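Local coordinates for protein MccF (Escherichia coli, PDB 4IIY) that confers self-immunity to the antibiotic microcin C7, probably as a serine peptidase of the S66 (LD-carboxypeptidase) family, at residues I189-Y200 and N359-T369. The protein carries 1 engineered substitution. Sequence-based numbering, arbitrary orientation.
With EDO (1,2-ethanediol), chain Q; EDO (1,2-ethanediol), chain O.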
ATOM      1  N   ILE B 189     -10.017 -14.042  26.778  1.00  9.04           N
ATOM      2  CA  ILE B 189      -9.470 -14.841  25.689  1.00  9.03           C
ATOM      3  C   ILE B 189      -8.166 -15.515  26.104  1.00  8.76           C
ATOM      4  O   ILE B 189      -7.938 -16.690  25.803  1.00  9.88           O
ATOM      5  CB  ILE B 189      -9.226 -13.975  24.429  1.00  9.63           C
ATOM      6  CG1 ILE B 189     -10.550 -13.490  23.832  1.00 10.60           C
ATOM      7  CG2 ILE B 189      -8.457 -14.756  23.381  1.00  9.87           C
ATOM      8  CD1 ILE B 189     -11.448 -14.607  23.342  1.00 12.65           C
ATOM      9  N   LEU B 190      -7.315 -14.779  26.808  1.00  8.10           N
ATOM     10  CA  LEU B 190      -5.973 -15.261  27.079  1.00  8.56           C
ATOM     11  C   LEU B 190      -5.864 -16.110  28.351  1.00  9.28           C
ATOM     12  O   LEU B 190      -4.896 -16.858  28.501  1.00 10.63           O
ATOM     13  CB  LEU B 190      -4.980 -14.093  27.114  1.00  9.33           C
ATOM     14  CG  LEU B 190      -4.851 -13.296  25.809  1.00  9.41           C
ATOM     15  CD1 LEU B 190      -3.902 -12.130  25.996  1.00 10.39           C
ATOM     16  CD2 LEU B 190      -4.389 -14.171  24.646  1.00  9.53           C
ATOM     17  N   THR B 191      -6.830 -16.001  29.265  1.00  9.50           N
ATOM     18  CA  THR B 191      -6.762 -16.789  30.504  1.00 11.40           C
ATOM     19  C   THR B 191      -7.759 -17.941  30.599  1.00 12.89           C
ATOM     20  O   THR B 191      -7.589 -18.828  31.445  1.00 14.56           O
ATOM     21  CB  THR B 191      -6.922 -15.934  31.781  1.00 11.47           C
ATOM     22  OG1 THR B 191      -8.276 -15.482  31.901  1.00 12.66           O
ATOM     23  CG2 THR B 191      -5.969 -14.759  31.784  1.00 12.22           C
ATOM     24  N   ARG B 192      -8.782 -17.955  29.752  1.00 12.43           N
ATOM     25  CA  ARG B 192      -9.831 -18.969  29.869  1.00 13.03           C
ATOM     26  C   ARG B 192      -9.314 -20.388  29.668  1.00 15.00           C
ATOM     27  O   ARG B 192      -8.306 -20.612  29.002  1.00 14.22           O
ATOM     28  CB  ARG B 192     -10.972 -18.700  28.880  1.00 11.48           C
ATOM     29  CG  ARG B 192     -10.572 -18.776  27.406  1.00 10.37           C
ATOM     30  CD  ARG B 192     -11.761 -18.550  26.492  1.00 11.04           C
ATOM     31  NE  ARG B 192     -12.611 -19.739  26.381  1.00 11.50           N
ATOM     32  CZ  ARG B 192     -12.352 -20.757  25.568  1.00 11.15           C
ATOM     33  NH1 ARG B 192     -11.257 -20.747  24.817  1.00 11.80           N
ATOM     34  NH2 ARG B 192     -13.174 -21.800  25.520  1.00 14.46           N
ATOM     35  N   LYS B 193     -10.015 -21.349  30.258  1.00 13.81           N
ATOM     36  CA  LYS B 193      -9.740 -22.753  29.980  1.00 15.36           C
ATOM     37  C   LYS B 193     -10.022 -23.048  28.517  1.00 15.74           C
ATOM     38  O   LYS B 193     -11.000 -22.554  27.955  1.00 16.54           O
ATOM     39  CB  LYS B 193     -10.612 -23.654  30.854  1.00 21.42           C
ATOM     40  CG  LYS B 193     -10.476 -23.408  32.343  1.00 27.77           C
ATOM     41  CD  LYS B 193      -9.057 -23.651  32.815  1.00 34.39           C
ATOM     42  CE  LYS B 193      -9.029 -24.142  34.254  1.00 40.27           C
ATOM     43  NZ  LYS B 193      -8.518 -25.540  34.335  1.00 39.59           N
ATOM     44  N   GLN B 194      -9.162 -23.854  27.906  1.00 15.34           N
ATOM     45  CA  GLN B 194      -9.293 -24.209  26.502  1.00 16.63           C
ATOM     46  C   GLN B 194     -10.167 -25.445  26.347  1.00 24.24           C
ATOM     47  O   GLN B 194      -9.691 -26.511  25.953  1.00 29.60           O
ATOM     48  CB  GLN B 194      -7.920 -24.479  25.891  1.00 17.30           C
ATOM     49  CG  GLN B 194      -6.974 -23.291  25.903  1.00 16.29           C
ATOM     50  CD  GLN B 194      -7.228 -22.315  24.773  1.00 11.98           C
ATOM     51  OE1 GLN B 194      -7.488 -22.714  23.637  1.00 12.27           O
ATOM     52  NE2 GLN B 194      -7.154 -21.021  25.081  1.00 14.52           N
ATOM     53  N   SER B 195     -11.444 -25.303  26.673  1.00 22.73           N
ATOM     54  CA  SER B 195     -12.391 -26.402  26.540  1.00 26.17           C
ATOM     55  C   SER B 195     -13.697 -25.885  25.957  1.00 19.63           C
ATOM     56  O   SER B 195     -14.260 -24.911  26.456  1.00 26.73           O
ATOM     57  CB  SER B 195     -12.648 -27.058  27.897  1.00 28.01           C
ATOM     58  OG  SER B 195     -13.503 -28.180  27.760  1.00 36.99           O
ATOM     59  N   GLY B 196     -14.175 -26.535  24.905  1.00 21.92           N
ATOM     60  CA  GLY B 196     -15.382 -26.097  24.236  1.00 20.07           C
ATOM     61  C   GLY B 196     -15.125 -24.823  23.457  1.00 17.70           C
ATOM     62  O   GLY B 196     -14.076 -24.177  23.621  1.00 20.10           O
ATOM     63  N   ILE B 197     -16.075 -24.457  22.608  1.00 15.71           N
ATOM     64  CA  ILE B 197     -15.926 -23.267  21.788  1.00 14.38           C
ATOM     65  C   ILE B 197     -16.053 -22.020  22.651  1.00 12.35           C
ATOM     66  O   ILE B 197     -16.620 -22.059  23.750  1.00 13.30           O
ATOM     67  CB  ILE B 197     -16.943 -23.223  20.616  1.00 13.89           C
ATOM     68  CG1 ILE B 197     -18.347 -22.827  21.092  1.00 17.42           C
ATOM     69  CG2 ILE B 197     -16.963 -24.561  19.873  1.00 16.64           C
ATOM     70  CD1 ILE B 197     -19.347 -22.674  19.960  1.00 15.97           C
ATOM     71  N   TYR B 198     -15.497 -20.920  22.160  1.00 11.42           N
ATOM     72  CA  TYR B 198     -15.674 -19.630  22.803  1.00 10.00           C
ATOM     73  C   TYR B 198     -16.472 -18.712  21.882  1.00 10.38           C
ATOM     74  O   TYR B 198     -16.039 -18.433  20.763  1.00 11.44           O
ATOM     75  CB  TYR B 198     -14.333 -18.965  23.130  1.00 11.02           C
ATOM     76  CG  TYR B 198     -14.588 -17.559  23.587  1.00  9.78           C
ATOM     77  CD1 TYR B 198     -15.029 -17.311  24.879  1.00 11.50           C
ATOM     78  CD2 TYR B 198     -14.504 -16.490  22.703  1.00  9.75           C
ATOM     79  CE1 TYR B 198     -15.337 -16.024  25.298  1.00 12.96           C
ATOM     80  CE2 TYR B 198     -14.808 -15.205  23.114  1.00 10.66           C
ATOM     81  CZ  TYR B 198     -15.219 -14.977  24.410  1.00 11.67           C
ATOM     82  OH  TYR B 198     -15.524 -13.695  24.805  1.00 13.54           O
ATOM     83  N   THR B 199     -17.620 -18.220  22.348  1.00  9.29           N
ATOM     84  CA  THR B 199     -18.457 -17.328  21.558  1.00  8.77           C
ATOM     85  C   THR B 199     -18.279 -15.885  22.024  1.00  9.38           C
ATOM     86  O   THR B 199     -18.459 -15.570  23.205  1.00 10.56           O
ATOM     87  CB  THR B 199     -19.941 -17.748  21.631  1.00  8.96           C
ATOM     88  OG1 THR B 199     -20.062 -19.111  21.195  1.00 10.53           O
ATOM     89  CG2 THR B 199     -20.806 -16.851  20.751  1.00 10.48           C
ATOM     90  N   TYR B 200     -17.910 -15.004  21.097  1.00  8.12           N
ATOM     91  CA  TYR B 200     -17.647 -13.612  21.438  1.00  8.50           C
ATOM     92  C   TYR B 200     -18.879 -12.878  21.953  1.00  9.15           C
ATOM     93  O   TYR B 200     -19.990 -13.066  21.448  1.00 10.84           O
ATOM     94  CB  TYR B 200     -17.081 -12.861  20.232  1.00  9.59           C
ATOM     95  CG  TYR B 200     -15.611 -13.110  20.018  1.00  8.80           C
ATOM     96  CD1 TYR B 200     -14.653 -12.375  20.716  1.00  8.45           C
ATOM     97  CD2 TYR B 200     -15.175 -14.077  19.124  1.00  9.35           C
ATOM     98  CE1 TYR B 200     -13.308 -12.599  20.537  1.00  9.10           C
ATOM     99  CE2 TYR B 200     -13.823 -14.309  18.938  1.00  9.08           C
ATOM    100  CZ  TYR B 200     -12.902 -13.568  19.644  1.00  8.74           C
ATOM    101  OH  TYR B 200     -11.561 -13.812  19.458  1.00 10.23           O
ATOM    102  N   ASN B 359     -23.629 -14.667  15.430  1.00  9.17           N
ATOM    103  CA  ASN B 359     -22.536 -14.763  16.387  1.00  8.40           C
ATOM    104  C   ASN B 359     -21.277 -15.336  15.750  1.00  9.47           C
ATOM    105  O   ASN B 359     -21.297 -15.810  14.609  1.00  9.29           O
ATOM    106  CB  ASN B 359     -22.951 -15.516  17.667  1.00  9.32           C
ATOM    107  CG  ASN B 359     -23.339 -16.972  17.411  1.00  9.50           C
ATOM    108  OD1 ASN B 359     -22.741 -17.658  16.585  1.00 11.66           O
ATOM    109  ND2 ASN B 359     -24.351 -17.451  18.144  1.00 12.10           N
ATOM    110  N   ILE B 360     -20.181 -15.260  16.492  1.00  8.92           N
ATOM    111  CA  ILE B 360     -18.887 -15.699  15.993  1.00  8.44           C
ATOM    112  C   ILE B 360     -18.131 -16.344  17.143  1.00  7.94           C
ATOM    113  O   ILE B 360     -18.121 -15.823  18.263  1.00  9.16           O
ATOM    114  CB  ILE B 360     -18.098 -14.535  15.316  1.00  8.43           C
ATOM    115  CG1 ILE B 360     -16.695 -14.993  14.892  1.00 10.63           C
ATOM    116  CG2 ILE B 360     -18.033 -13.289  16.196  1.00 11.00           C
ATOM    117  CD1 ILE B 360     -15.923 -13.945  14.090  1.00 10.80           C
ATOM    118  N   SER B 361     -17.522 -17.493  16.870  1.00  8.60           N
ATOM    119  CA  SER B 361     -16.886 -18.296  17.900  1.00  8.83           C
ATOM    120  C   SER B 361     -15.510 -18.788  17.466  1.00  9.39           C
ATOM    121  O   SER B 361     -15.276 -19.021  16.277  1.00 10.16           O
ATOM    122  CB  SER B 361     -17.744 -19.524  18.229  1.00  8.94           C
ATOM    123  OG  SER B 361     -19.069 -19.163  18.594  1.00  9.18           O
ATOM    124  N   ILE B 362     -14.626 -18.976  18.441  1.00  8.73           N
ATOM    125  CA  ILE B 362     -13.368 -19.683  18.230  1.00 10.08           C
ATOM    126  C   ILE B 362     -13.622 -21.170  18.487  1.00 10.38           C
ATOM    127  O   ILE B 362     -14.180 -21.535  19.530  1.00 11.38           O
ATOM    128  CB  ILE B 362     -12.270 -19.191  19.188  1.00  9.08           C
ATOM    129  CG1 ILE B 362     -12.148 -17.660  19.174  1.00 10.75           C
ATOM    130  CG2 ILE B 362     -10.943 -19.855  18.864  1.00 10.50           C
ATOM    131  CD1 ILE B 362     -11.357 -17.109  20.347  1.00 10.50           C
ATOM    132  N   THR B 363     -13.243 -22.028  17.542  1.00  9.62           N
ATOM    133  CA  THR B 363     -13.561 -23.451  17.671  1.00 10.24           C
ATOM    134  C   THR B 363     -12.336 -24.355  17.766  1.00 12.69           C
ATOM    135  O   THR B 363     -12.473 -25.576  17.899  1.00 16.53           O
ATOM    136  CB  THR B 363     -14.461 -23.942  16.522  1.00 11.25           C
ATOM    137  OG1 THR B 363     -13.757 -23.826  15.280  1.00 13.82           O
ATOM    138  CG2 THR B 363     -15.749 -23.131  16.465  1.00 14.21           C
ATOM    139  N   GLU B 364     -11.146 -23.767  17.710  1.00 10.55           N
ATOM    140  CA  GLU B 364      -9.905 -24.530  17.764  1.00 12.03           C
ATOM    141  C   GLU B 364      -9.012 -24.004  18.887  1.00 11.27           C
ATOM    142  O   GLU B 364      -8.914 -22.790  19.096  1.00 11.54           O
ATOM    143  CB  GLU B 364      -9.181 -24.440  16.416  1.00 11.20           C
ATOM    144  CG  GLU B 364      -7.797 -25.066  16.419  1.00 12.55           C
ATOM    145  CD  GLU B 364      -7.064 -24.917  15.099  1.00 14.37           C
ATOM    146  OE1 GLU B 364      -7.636 -24.379  14.133  1.00 13.35           O
ATOM    147  OE2 GLU B 364      -5.891 -25.345  15.029  1.00 20.51           O
ATOM    148  N   GLN B 365      -8.357 -24.913  19.606  1.00 11.24           N
ATOM    149  CA  GLN B 365      -7.446 -24.554  20.684  1.00 10.25           C
ATOM    150  C   GLN B 365      -6.360 -23.602  20.188  1.00 10.45           C
ATOM    151  O   GLN B 365      -5.759 -23.825  19.137  1.00 10.77           O
ATOM    152  CB  GLN B 365      -6.787 -25.808  21.263  1.00 12.66           C
ATOM    153  CG  GLN B 365      -5.887 -25.541  22.445  1.00 13.53           C
ATOM    154  CD  GLN B 365      -5.265 -26.817  22.992  1.00 17.68           C
ATOM    155  OE1 GLN B 365      -5.592 -27.920  22.549  1.00 23.57           O
ATOM    156  NE2 GLN B 365      -4.363 -26.672  23.951  1.00 17.72           N
ATOM    157  N   TYR B 366      -6.104 -22.550  20.962  1.00 10.22           N
ATOM    158  CA  TYR B 366      -5.202 -21.483  20.519  1.00  9.62           C
ATOM    159  C   TYR B 366      -4.139 -21.096  21.553  1.00 10.71           C
ATOM    160  O   TYR B 366      -3.283 -20.259  21.269  1.00 10.32           O
ATOM    161  CB  TYR B 366      -6.015 -20.258  20.068  1.00  9.94           C
ATOM    162  CG  TYR B 366      -6.909 -19.708  21.158  1.00  9.23           C
ATOM    163  CD1 TYR B 366      -6.428 -18.780  22.072  1.00  9.07           C
ATOM    164  CD2 TYR B 366      -8.220 -20.142  21.289  1.00  9.64           C
ATOM    165  CE1 TYR B 366      -7.239 -18.283  23.087  1.00  9.52           C
ATOM    166  CE2 TYR B 366      -9.037 -19.657  22.290  1.00  9.99           C
ATOM    167  CZ  TYR B 366      -8.549 -18.732  23.187  1.00  9.05           C
ATOM    168  OH  TYR B 366      -9.387 -18.277  24.192  1.00  9.88           O
ATOM    169  N   LEU B 367      -4.194 -21.714  22.738  1.00 10.45           N
ATOM    170  CA  LEU B 367      -3.129 -21.629  23.736  1.00  9.35           C
ATOM    171  C   LEU B 367      -2.969 -23.010  24.358  1.00 11.91           C
ATOM    172  O   LEU B 367      -3.900 -23.813  24.321  1.00 11.65           O
ATOM    173  CB  LEU B 367      -3.453 -20.594  24.824  1.00 11.61           C
ATOM    174  CG  LEU B 367      -3.430 -19.113  24.412  1.00 10.18           C
ATOM    175  CD1 LEU B 367      -4.160 -18.223  25.408  1.00 11.85           C
ATOM    176  CD2 LEU B 367      -2.005 -18.621  24.211  1.00 10.86           C
ATOM    177  N   SER B 368      -1.792 -23.283  24.914  1.00 11.76           N
ATOM    178  CA  SER B 368      -1.556 -24.531  25.640  1.00 15.20           C
ATOM    179  C   SER B 368      -2.489 -24.636  26.843  1.00 17.54           C
ATOM    180  O   SER B 368      -2.873 -23.627  27.434  1.00 20.05           O
ATOM    181  CB  SER B 368      -0.103 -24.603  26.104  1.00 20.72           C
ATOM    182  OG  SER B 368       0.778 -24.540  25.002  1.00 28.50           O
ATOM    183  N   THR B 369      -2.863 -25.858  27.207  1.00 21.24           N
ATOM    184  CA  THR B 369      -3.796 -26.052  28.314  1.00 22.79           C
ATOM    185  C   THR B 369      -3.157 -25.711  29.660  1.00 25.89           C
ATOM    186  O   THR B 369      -3.856 -25.441  30.638  1.00 32.02           O
ATOM    187  CB  THR B 369      -4.351 -27.487  28.346  1.00 26.42           C
ATOM    188  OG1 THR B 369      -3.267 -28.415  28.471  1.00 33.20           O
ATOM    189  CG2 THR B 369      -5.121 -27.786  27.071  1.00 25.13           C
TER
HETATM  190  C1  EDO Q 407     -11.787 -22.945  21.474  1.00 19.70           C
HETATM  191  O1  EDO Q 407     -12.378 -22.021  22.387  1.00 29.13           O
HETATM  192  C2  EDO Q 407     -10.503 -23.476  22.096  1.00 21.07           C
HETATM  193  O2  EDO Q 407     -10.283 -22.855  23.369  1.00 23.41           O
HETATM  194  C1  EDO O 405     -16.200 -20.712  26.503  1.00 25.19           C
HETATM  195  O1  EDO O 405     -15.813 -22.086  26.644  1.00 24.99           O
HETATM  196  C2  EDO O 405     -16.107 -19.985  27.843  1.00 31.72           C
HETATM  197  O2  EDO O 405     -14.743 -19.725  28.205  1.00 24.63           O
HETATM  198  O   HOH W   1      -6.854 -24.616  29.308  1.00 25.49           O
HETATM  199  O   HOH W   2     -20.709 -13.416  18.755  1.00 11.32           O
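The phenol oxygen of Tyr366 is gripped twice: its OH gives a 2.7 Å hydrogen bond to Ile189 O, in the carbonyl plane on a lone pair, and accepts one of 3.2 Å from Arg192 NH1. Ile189 lies in the last turn of helix 178-191 and Arg192 just beyond it, so the C-terminal tail of the LD-carboxypeptidase fold is tied to that helix end beside the edge strand 198-199 of a mixed sheet. Tyrosine suits the place because its ring carries the hydroxyl as far as the helix end, where it can both give and accept. Gln194, centre of an inverse gamma turn, bends at chi2 (-81°), which lays its NE2 over one face of the Tyr366 ring, 3.3 Å above the plane and offset toward the rim, while its OE1 takes the Tyr366 N-H at 3.0 Å. A phenylalanine here would probably leave Ile189 O without this donor and the Arg192 guanidinium less firmly fixed. Tyr198 CB packs over the centre of one guanidinium face, and two ethanediols, probably from the crystallisation liquor, bind its edge. Farther along, strands 198-199 and 359-362 run antiparallel, Tyr198 and Ile362 forming a hydrogen-bonded pair. Branched, apolar Ile362 suits the buried face, its CD1 meeting Ile189 CD1, the Tyr198 ring and Tyr200, whose OH bonds Thr344 O. On the other face, Thr199 CA and Ser361 CA approach to 4.1 Å, a non-hydrogen-bonded pair suited to short side chains: Thr199 OG1 lies 2.8 Å from Ser361 OG.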